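Periplasmic beta-glucosidase (Pseudomonas aeruginosa, PDB 6R5T) probably hydrolyses terminal, non-reducing beta-D-glucosyl residues of beta-D-glucosides in the periplasm, releasing beta-D-glucose. Local coordinates at residues D284-M287 with L291-T294; D273-A278 with S293-K298; E672-R677 with E695-F700; A179-A184 with R188-V193. The protein carries 1 engineered substitution. One frame throughout, in Å; residues are numbered along the deposited sequence.

Contact 1: D284-M287 with L291-T294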
# COMPACT_ATOMS: atom_id res chain seq x y z
N ASP A 284 18.68 -3.40 25.02
CA ASP A 284 19.36 -3.25 26.34
C ASP A 284 18.34 -3.09 27.46
O ASP A 284 18.49 -3.73 28.53
CB ASP A 284 20.30 -2.05 26.35
CG ASP A 284 21.46 -2.14 25.40
OD1 ASP A 284 21.89 -3.30 24.99
OD2 ASP A 284 21.96 -1.08 25.05
N MET A 285 17.35 -2.25 27.26
CA MET A 285 16.49 -1.84 28.38
C MET A 285 15.06 -2.24 28.02
O MET A 285 14.58 -2.08 26.84
CB MET A 285 16.69 -0.35 28.65
CG MET A 285 15.70 0.26 29.54
SD MET A 285 16.42 1.88 30.08
CE MET A 285 17.00 1.43 31.73
N ASN A 286 14.40 -2.83 28.99
CA ASN A 286 13.06 -3.46 28.87
C ASN A 286 12.00 -2.54 29.46
O ASN A 286 11.98 -2.33 30.70
CB ASN A 286 13.17 -4.81 29.58
CG ASN A 286 11.91 -5.62 29.75
OD1 ASN A 286 11.80 -6.31 30.79
ND2 ASN A 286 11.02 -5.59 28.76
N MET A 287 11.14 -2.02 28.60
CA MET A 287 10.08 -1.07 29.01
C MET A 287 8.85 -1.82 29.48
O MET A 287 8.18 -2.55 28.70
CB MET A 287 9.77 -0.07 27.89
CG MET A 287 8.83 1.03 28.25
SD MET A 287 8.74 2.16 26.78
CE MET A 287 8.61 3.76 27.55
N LEU A 291 9.84 -8.50 31.77
CA LEU A 291 10.29 -9.84 31.36
C LEU A 291 11.78 -10.00 31.66
O LEU A 291 12.16 -11.11 32.04
CB LEU A 291 10.00 -10.07 29.87
CG LEU A 291 8.72 -10.84 29.61
CD1 LEU A 291 7.53 -10.12 30.17
CD2 LEU A 291 8.51 -11.09 28.12
N TYR A 292 12.59 -8.96 31.51
CA TYR A 292 14.04 -9.12 31.72
C TYR A 292 14.31 -9.51 33.19
O TYR A 292 15.08 -10.45 33.44
CB TYR A 292 14.83 -7.86 31.37
CG TYR A 292 15.18 -7.68 29.91
CD1 TYR A 292 14.44 -8.30 28.91
CD2 TYR A 292 16.20 -6.84 29.54
CE1 TYR A 292 14.78 -8.14 27.58
CE2 TYR A 292 16.55 -6.66 28.21
CZ TYR A 292 15.86 -7.34 27.23
OH TYR A 292 16.17 -7.17 25.92
N SER A 293 13.71 -8.80 34.13
CA SER A 293 13.91 -9.10 35.56
C SER A 293 13.36 -10.49 35.89
O SER A 293 13.92 -11.16 36.77
CB SER A 293 13.26 -8.06 36.40
OG SER A 293 13.97 -6.83 36.28
N THR A 294 12.30 -10.92 35.23
CA THR A 294 11.64 -12.22 35.54
C THR A 294 12.49 -13.37 34.98
O THR A 294 12.57 -14.43 35.61
CB THR A 294 10.22 -12.26 34.97
OG1 THR A 294 9.49 -11.14 35.50
CG2 THR A 294 9.51 -13.57 35.23
O HOH W 1 12.59 -5.92 33.50

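Contact 2: D273-A278 with S293-K298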
# COMPACT_ATOMS: atom_id res chain seq x y z
N ASP A 273 11.34 -17.36 26.20
CA ASP A 273 11.93 -17.35 24.83
C ASP A 273 11.86 -15.92 24.28
O ASP A 273 12.81 -15.51 23.64
CB ASP A 273 11.21 -18.36 23.93
CG ASP A 273 11.49 -19.80 24.33
OD1 ASP A 273 12.49 -20.04 25.07
OD2 ASP A 273 10.69 -20.68 23.93
N ALA A 274 10.82 -15.16 24.58
CA ALA A 274 10.77 -13.75 24.11
C ALA A 274 11.94 -12.95 24.69
O ALA A 274 12.63 -12.17 23.97
CB ALA A 274 9.44 -13.15 24.44
N THR A 275 12.21 -13.14 25.99
CA THR A 275 13.29 -12.40 26.66
C THR A 275 14.64 -12.73 26.01
O THR A 275 15.47 -11.83 25.75
CB THR A 275 13.29 -12.78 28.15
OG1 THR A 275 12.03 -12.42 28.72
CG2 THR A 275 14.41 -12.09 28.87
N ARG A 276 14.86 -14.03 25.73
CA ARG A 276 16.13 -14.49 25.10
C ARG A 276 16.30 -13.78 23.74
O ARG A 276 17.37 -13.22 23.46
CB ARG A 276 16.14 -16.00 24.95
CG ARG A 276 17.43 -16.45 24.30
CD ARG A 276 17.56 -17.91 23.90
NE ARG A 276 16.28 -18.50 23.55
CZ ARG A 276 15.75 -18.53 22.34
NH1 ARG A 276 16.38 -17.99 21.30
NH2 ARG A 276 14.57 -19.09 22.17
N LEU A 277 15.24 -13.78 22.95
CA LEU A 277 15.31 -13.18 21.59
C LEU A 277 15.65 -11.69 21.70
O LEU A 277 16.50 -11.23 20.95
CB LEU A 277 13.99 -13.38 20.86
CG LEU A 277 13.68 -14.81 20.46
CD1 LEU A 277 12.28 -14.91 19.88
CD2 LEU A 277 14.70 -15.33 19.48
N ALA A 278 15.00 -10.96 22.59
CA ALA A 278 15.20 -9.49 22.68
C ALA A 278 16.63 -9.17 23.14
O ALA A 278 17.30 -8.35 22.53
CB ALA A 278 14.18 -8.91 23.60
N SER A 293 13.71 -8.80 34.13
CA SER A 293 13.91 -9.10 35.56
C SER A 293 13.36 -10.49 35.89
O SER A 293 13.92 -11.16 36.77
CB SER A 293 13.26 -8.06 36.40
OG SER A 293 13.97 -6.83 36.28
N THR A 294 12.30 -10.92 35.23
CA THR A 294 11.64 -12.22 35.54
C THR A 294 12.49 -13.37 34.98
O THR A 294 12.57 -14.43 35.61
CB THR A 294 10.22 -12.26 34.97
OG1 THR A 294 9.49 -11.14 35.50
CG2 THR A 294 9.51 -13.57 35.23
N TRP A 295 13.09 -13.22 33.79
CA TRP A 295 13.61 -14.38 33.05
C TRP A 295 15.12 -14.36 32.83
O TRP A 295 15.65 -15.43 32.55
CB TRP A 295 12.90 -14.54 31.69
CG TRP A 295 11.47 -14.86 31.91
CD1 TRP A 295 10.43 -14.03 31.74
CD2 TRP A 295 10.92 -16.11 32.38
NE1 TRP A 295 9.26 -14.68 32.01
CE2 TRP A 295 9.53 -15.94 32.42
CE3 TRP A 295 11.46 -17.35 32.74
CZ2 TRP A 295 8.65 -16.96 32.84
CZ3 TRP A 295 10.59 -18.35 33.14
CH2 TRP A 295 9.21 -18.15 33.19
N LEU A 296 15.82 -13.25 32.89
CA LEU A 296 17.26 -13.28 32.54
C LEU A 296 18.05 -14.21 33.47
O LEU A 296 18.95 -14.87 32.97
CB LEU A 296 17.88 -11.88 32.51
CG LEU A 296 17.48 -11.02 31.29
CD1 LEU A 296 18.00 -9.62 31.43
CD2 LEU A 296 17.92 -11.62 29.97
N PRO A 297 17.78 -14.24 34.79
CA PRO A 297 18.56 -15.14 35.66
C PRO A 297 18.41 -16.61 35.26
O PRO A 297 19.46 -17.33 35.15
CB PRO A 297 18.03 -14.83 37.07
CG PRO A 297 17.48 -13.40 36.95
CD PRO A 297 16.88 -13.37 35.55
N LYS A 298 17.17 -17.02 34.98
CA LYS A 298 16.87 -18.42 34.55
C LYS A 298 17.56 -18.70 33.23
O LYS A 298 18.16 -19.79 33.05
CB LYS A 298 15.37 -18.68 34.54
CG LYS A 298 14.80 -18.97 35.92
CD LYS A 298 13.30 -19.19 35.92
CE LYS A 298 12.70 -19.43 37.29
NZ LYS A 298 11.24 -19.58 37.19

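Contact 3: E672-R677 with E695-F700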
# COMPACT_ATOMS: atom_id res chain seq x y z
N GLU A 672 14.53 14.10 -6.39
CA GLU A 672 14.87 13.83 -4.99
C GLU A 672 15.37 15.16 -4.38
O GLU A 672 16.25 15.77 -4.98
CB GLU A 672 15.96 12.78 -4.85
CG GLU A 672 15.54 11.39 -5.28
CD GLU A 672 16.53 10.29 -4.91
OE1 GLU A 672 17.59 10.27 -5.57
OE2 GLU A 672 16.25 9.45 -3.98
N LEU A 673 14.80 15.62 -3.28
CA LEU A 673 15.28 16.87 -2.65
C LEU A 673 16.76 16.73 -2.28
O LEU A 673 17.12 15.73 -1.61
CB LEU A 673 14.46 17.18 -1.42
CG LEU A 673 14.73 18.52 -0.77
CD1 LEU A 673 14.20 19.66 -1.61
CD2 LEU A 673 14.07 18.55 0.58
N ARG A 674 17.56 17.73 -2.63
CA ARG A 674 18.99 17.73 -2.28
C ARG A 674 19.42 19.09 -1.76
O ARG A 674 20.58 19.24 -1.44
CB ARG A 674 19.88 17.27 -3.43
CG ARG A 674 19.82 15.79 -3.72
CD ARG A 674 20.37 15.02 -2.56
NE ARG A 674 20.43 13.60 -2.83
CZ ARG A 674 19.56 12.72 -2.44
NH1 ARG A 674 18.46 13.10 -1.81
NH2 ARG A 674 19.83 11.43 -2.65
N GLY A 675 18.53 20.05 -1.58
CA GLY A 675 18.89 21.28 -0.89
C GLY A 675 17.71 22.20 -0.80
O GLY A 675 16.72 21.99 -1.54
N PHE A 676 17.79 23.16 0.09
CA PHE A 676 16.74 24.18 0.15
C PHE A 676 17.27 25.40 0.88
O PHE A 676 18.29 25.31 1.59
CB PHE A 676 15.48 23.65 0.84
CG PHE A 676 15.66 23.18 2.25
CD1 PHE A 676 15.54 24.07 3.30
CD2 PHE A 676 15.96 21.85 2.49
CE1 PHE A 676 15.66 23.60 4.60
CE2 PHE A 676 16.14 21.39 3.79
CZ PHE A 676 15.99 22.29 4.83
N ARG A 677 16.60 26.51 0.63
CA ARG A 677 16.98 27.79 1.29
C ARG A 677 15.68 28.51 1.60
O ARG A 677 14.95 28.86 0.65
CB ARG A 677 17.87 28.68 0.42
CG ARG A 677 18.85 29.57 1.20
CD ARG A 677 20.05 28.77 1.74
NE ARG A 677 21.14 28.45 0.79
CZ ARG A 677 21.60 27.24 0.50
NH1 ARG A 677 21.11 26.12 1.03
NH2 ARG A 677 22.60 27.14 -0.36
N GLU A 695 29.51 14.69 -5.18
CA GLU A 695 29.23 13.26 -5.44
C GLU A 695 28.32 12.68 -4.36
O GLU A 695 27.53 11.81 -4.68
CB GLU A 695 30.57 12.54 -5.54
CG GLU A 695 30.47 11.15 -6.08
CD GLU A 695 31.80 10.42 -6.04
OE1 GLU A 695 32.81 11.06 -5.69
OE2 GLU A 695 31.80 9.22 -6.33
N ALA A 696 28.43 13.10 -3.10
CA ALA A 696 27.64 12.53 -1.99
C ALA A 696 26.13 12.71 -2.27
O ALA A 696 25.33 11.84 -1.89
CB ALA A 696 28.03 13.22 -0.70
N ASP A 697 25.78 13.79 -2.94
CA ASP A 697 24.37 14.08 -3.32
C ASP A 697 23.91 13.12 -4.43
O ASP A 697 22.69 13.04 -4.71
CB ASP A 697 24.26 15.51 -3.81
CG ASP A 697 24.54 16.44 -2.66
OD1 ASP A 697 23.85 16.30 -1.61
OD2 ASP A 697 25.50 17.22 -2.79
N LEU A 698 24.82 12.47 -5.11
CA LEU A 698 24.49 11.73 -6.35
C LEU A 698 24.46 10.22 -6.15
O LEU A 698 24.06 9.49 -7.04
CB LEU A 698 25.54 12.08 -7.42
CG LEU A 698 25.89 13.56 -7.59
CD1 LEU A 698 26.98 13.71 -8.65
CD2 LEU A 698 24.68 14.40 -7.92
N LYS A 699 24.87 9.71 -4.98
CA LYS A 699 25.00 8.27 -4.79
C LYS A 699 23.66 7.63 -4.38
O LYS A 699 22.78 8.28 -3.85
CB LYS A 699 25.99 8.01 -3.65
CG LYS A 699 27.39 8.49 -3.92
CD LYS A 699 28.46 7.74 -3.17
CE LYS A 699 29.83 8.05 -3.76
NZ LYS A 699 30.91 7.30 -3.08
N PHE A 700 23.56 6.37 -4.65
CA PHE A 700 22.40 5.54 -4.30
C PHE A 700 22.90 4.13 -4.05
O PHE A 700 23.98 3.68 -4.54
CB PHE A 700 21.36 5.57 -5.42
CG PHE A 700 21.79 4.89 -6.68
CD1 PHE A 700 22.65 5.51 -7.59
CD2 PHE A 700 21.33 3.61 -6.99
CE1 PHE A 700 23.07 4.85 -8.75
CE2 PHE A 700 21.72 2.98 -8.15
CZ PHE A 700 22.60 3.59 -9.03
O HOH W 2 22.79 10.58 -2.48
O HOH W 3 23.38 18.24 0.08
O HOH W 4 21.40 10.64 -5.18

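Contact 4: A179-A184 with R188-V193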
# COMPACT_ATOMS: atom_id res chain seq x y z
N ALA A 179 12.85 0.33 13.49
CA ALA A 179 12.87 1.15 12.28
C ALA A 179 11.65 0.82 11.43
O ALA A 179 11.09 -0.26 11.54
CB ALA A 179 14.13 0.86 11.48
N LEU A 180 11.37 1.76 10.51
CA LEU A 180 10.44 1.60 9.36
C LEU A 180 8.98 1.66 9.80
O LEU A 180 8.10 1.29 9.00
CB LEU A 180 10.69 0.27 8.62
CG LEU A 180 12.13 -0.12 8.30
CD1 LEU A 180 12.13 -1.35 7.42
CD2 LEU A 180 12.91 1.02 7.69
N TYR A 181 8.72 2.10 11.02
CA TYR A 181 7.39 1.99 11.66
C TYR A 181 6.30 2.67 10.81
O TYR A 181 5.17 2.18 10.76
CB TYR A 181 7.54 2.59 13.05
CG TYR A 181 6.33 2.57 13.94
CD1 TYR A 181 5.46 1.51 14.04
CD2 TYR A 181 6.13 3.66 14.75
CE1 TYR A 181 4.35 1.58 14.89
CE2 TYR A 181 5.08 3.72 15.64
CZ TYR A 181 4.17 2.69 15.68
OH TYR A 181 3.11 2.80 16.55
N GLY A 182 6.64 3.73 10.14
CA GLY A 182 5.66 4.51 9.35
C GLY A 182 5.29 3.88 8.03
O GLY A 182 4.45 4.45 7.30
N ALA A 183 5.92 2.75 7.64
CA ALA A 183 5.54 2.01 6.41
C ALA A 183 4.50 0.92 6.67
O ALA A 183 4.30 0.04 5.80
CB ALA A 183 6.80 1.51 5.73
N ALA A 184 3.84 0.95 7.82
CA ALA A 184 2.82 -0.04 8.17
C ALA A 184 1.88 -0.30 6.99
O ALA A 184 1.27 0.65 6.45
CB ALA A 184 2.01 0.47 9.34
N ARG A 188 -2.33 0.93 8.89
CA ARG A 188 -2.85 0.46 10.18
C ARG A 188 -1.69 0.46 11.16
O ARG A 188 -0.64 -0.14 10.92
CB ARG A 188 -3.48 -0.94 10.07
CG ARG A 188 -4.68 -0.94 9.14
CD ARG A 188 -5.39 -2.26 9.03
NE ARG A 188 -4.71 -3.33 8.29
CZ ARG A 188 -4.81 -3.57 6.95
NH1 ARG A 188 -5.44 -2.77 6.11
NH2 ARG A 188 -4.25 -4.65 6.44
N ASP A 189 -1.88 1.09 12.31
CA ASP A 189 -0.77 1.17 13.27
C ASP A 189 -0.34 -0.24 13.68
O ASP A 189 -1.15 -1.20 13.74
CB ASP A 189 -1.14 2.07 14.45
CG ASP A 189 0.09 2.71 15.12
OD1 ASP A 189 1.25 2.37 14.74
OD2 ASP A 189 -0.13 3.60 15.98
N TYR A 190 0.96 -0.37 13.93
CA TYR A 190 1.61 -1.60 14.41
C TYR A 190 1.68 -2.67 13.31
O TYR A 190 2.26 -3.74 13.56
CB TYR A 190 0.84 -2.18 15.59
CG TYR A 190 0.38 -1.19 16.62
CD1 TYR A 190 1.27 -0.31 17.25
CD2 TYR A 190 -0.96 -1.17 16.97
CE1 TYR A 190 0.81 0.53 18.25
CE2 TYR A 190 -1.42 -0.32 17.96
CZ TYR A 190 -0.55 0.55 18.57
OH TYR A 190 -0.98 1.35 19.61
N ASN A 191 1.23 -2.36 12.10
CA ASN A 191 1.09 -3.45 11.11
C ASN A 191 2.42 -3.71 10.41
O ASN A 191 3.38 -2.90 10.44
CB ASN A 191 -0.01 -3.15 10.09
CG ASN A 191 -0.52 -4.38 9.36
OD1 ASN A 191 -0.35 -5.51 9.86
ND2 ASN A 191 -1.14 -4.18 8.21
N THR A 192 2.44 -4.87 9.82
CA THR A 192 3.53 -5.41 8.99
C THR A 192 4.21 -4.36 8.12
O THR A 192 3.54 -3.61 7.42
CB THR A 192 2.89 -6.44 8.07
OG1 THR A 192 2.27 -7.40 8.93
CG2 THR A 192 3.88 -7.10 7.15
N VAL A 193 5.54 -4.40 8.09
CA VAL A 193 6.34 -3.60 7.16
C VAL A 193 7.16 -4.54 6.33
O VAL A 193 7.87 -5.41 6.87
CB VAL A 193 7.22 -2.54 7.85
CG1 VAL A 193 8.12 -1.83 6.85
CG2 VAL A 193 6.36 -1.54 8.62
O HOH W 5 3.98 -0.58 12.01

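Contact 1: D284-M287 with L291-T294
Asn-286 and Tyr-292 carry this contact between the eighth strand of the TIM barrel, 286-287, and the first turn of the helix that follows it, 291-301. CB of Asn-286 sits over one face of the Tyr-292 ring, 3.7 Å from the centroid, in a CH-pi contact displaced toward the CG and CD2 rim. CG of Asn-286 runs anti to its backbone N (chi1 174°), which sends the amide out past the ring to the helix start. There OD1 accepts the N-H of Tyr-292 at 2.9 Å in an almost straight bond (171°), the donor standing above the carbonyl plane. The same oxygen accepts a hydrogen bond from water 1 at 2.8 Å, and that water accepts the N-H of Ser-293. Two partners thus grip OD1, while ND2 is bound by Asp-289, so the rotation of the buried amide is set at both ends. Farther along the ring, the Tyr-292 hydroxyl bonds to the backbone oxygen of Val-283. Strand pairing fixes the platform: Met-285 bonds through its backbone to Thr-252 and Ser-254, Asn-286 to Leu-23 and Leu-25, and Met-287 beyond it touches the bound glucose. At the ring edge, near its plane, Asp-284 O meets CE2 of Tyr-292 at 3.5 Å; this buried carbonyl oxygen has no hydrogen-bond partner in the model.

Contact 2: D273-A278 with S293-K298
Thr-275 holds its methyl CG2 anti to the backbone N and its hydroxyl beside it (chi1 -61°), which divides the side chain between two neighbours on the facing helix: CG2 reaches Leu-296 and OG1 faces Trp-295. The Trp-295 ring swings back beside its own backbone N (chi1 -66°), which leaves CB and CD1 of Trp-295 equally near Thr-275 OG1, at 3.8 Å, while the rest of the indole leads off to the side at roughly a right angle to the threonine. Thr-275 OG1 approaches the ring obliquely. On the other branch, CG2 of Thr-275 packs on CD2 of Leu-296 at 3.7 Å, a plain methyl-to-methyl meeting. All of this is van der Waals packing; the polar ends are engaged elsewhere: Thr-275 OG1 bonds back to Glu-271 O one turn earlier, and Trp-295 NE1 bonds to the carboxylate of the same Glu-271. Helices 271-281 and 291-301 flank the last strand of the TIM barrel in sequence and lie side by side in its outer helical layer. Their nearest backbones are at Thr-275 and Trp-295, with CA atoms 6.7 Å apart. Helix 291-301 is kinked just past this point, where the N atoms of Pro-297 and Lys-298 make no bond to the preceding turn. Leu-296 also touches Ile-279 farther along helix 271-281, Ile-20 of helix 16-22 and Ile-305. Leu-291 and Tyr-292, one turn before Trp-295 and Leu-296, pack on Thr-275 as well.

Contact 3: E672-R677 with E695-F700
Arg-674 and Asp-697 come closest in the backbone, CA to CA 6.6 Å, where strand 672-681 carries a classic beta bulge (Arg-674 and Gly-675 opposite Leu-657) and the facing loop makes an irregular helical turn at 695-697. From the strand, the Arg-674 side chain bends at chi2 (-65°) and slides antiparallel past Asp-697, presenting the edge of its guanidinium to the loop backbone. NE donates to Asp-697 O at 3.0 Å in a fairly straight bond (165°), the oxygen lying in the guanidinium plane. NH1 turns back to Leu-673 O, also at 3.0 Å, so two backbone oxygens fix how the group is turned. NH2 donates to waters 2 and 4, both of which lie within bonding distance of Lys-699 O; water 4 also reaches Asp-697 O and water 2 Ala-696 O, though not every such bond can form at once. Both segments belong to the fibronectin type III-like domain, where 672-681 is the outer strand of its sheet and 695-700 links strands 686-694 and 700-701. Charge plays a looser part. Asp-697 OD1 stays 4.5 Å from Arg-674 NE, beyond a salt bridge, and instead accepts water 3 at 2.6 Å, while OD2 is taken by the N-H of Gly-694. Glu-672 OE1 is 3.9 Å from Arg-674 NH2 and well out of the guanidinium plane, a long ion pair only; its firmer partner is Arg-668. Lys-699, just before strand 700-701, has its side chain about 11 Å from the bound magnesium ion.

Contact 4: A179-A184 with R188-V193
The long loop after the fifth TIM-barrel strand, 172-178, folds back on itself beside the sugar pocket, and here its start, 179-184, packs against the type II beta turn 188-191 and the two residues after it. Tyr-181 and Asp-189 make the polar joint: CG of Tyr-181 is anti to its backbone N (chi1 -178°), which carries the ring across so that OH donates to Asp-189 OD1 at 2.6 Å, a bond of weak geometry. The carboxylate and ring planes are 36° apart. At the other end Val-193 fills the apolar joint, its CG1 touching CB of Leu-180 and CB of Ala-183, each at 3.8 Å, and its CG2 resting 3.3 Å from Leu-180 O. Between the two, Ala-184 CB presses on Arg-188 O at 3.1 Å, a tight fit against the carbonyl that closes the turn through Asn-191 N. Water 5 links the two backbones, donating to Tyr-181 O and, at 2.9 Å, to Asn-191 O. The turn also meets the second subunit, where Arg-188 bonds to Tyr-599 and Pro-575 and Asp-189 O to Ser-597 of that chain. Tyr-181 OH also bonds to Arg-137 of the pocket, and Tyr-190 OH to Glu-486. With Trp-135 NE1 and, weakly, Tyr-190 N joining the tyrosine on OD1 while Ala-487 N takes OD2, the buried carboxylate is fixed in rotation, consistent with a second-shell role behind the pocket residues Arg-137 and Glu-486.

Contacts 1 and 2 are neighbours in the barrel, 8 Å between centres, and both use helix 291-301: contact 1 ties it to the strand before it, contact 2 to the helix before that strand. Both are buried, yet the first is steered by an amide and a water, while the second rests on van der Waals packing of a threonine. Contact 4, also buried and in the same barrel domain, lies about 23 Å from contact 1 by centres and combines a crowded carboxylate with an apolar joint beside the sugar and the second subunit. Contact 3 alone is a surface contact, about 41 Å from contact 1 by centres, in the fibronectin-like domain, where an arginine meets a loop carbonyl directly and others through waters.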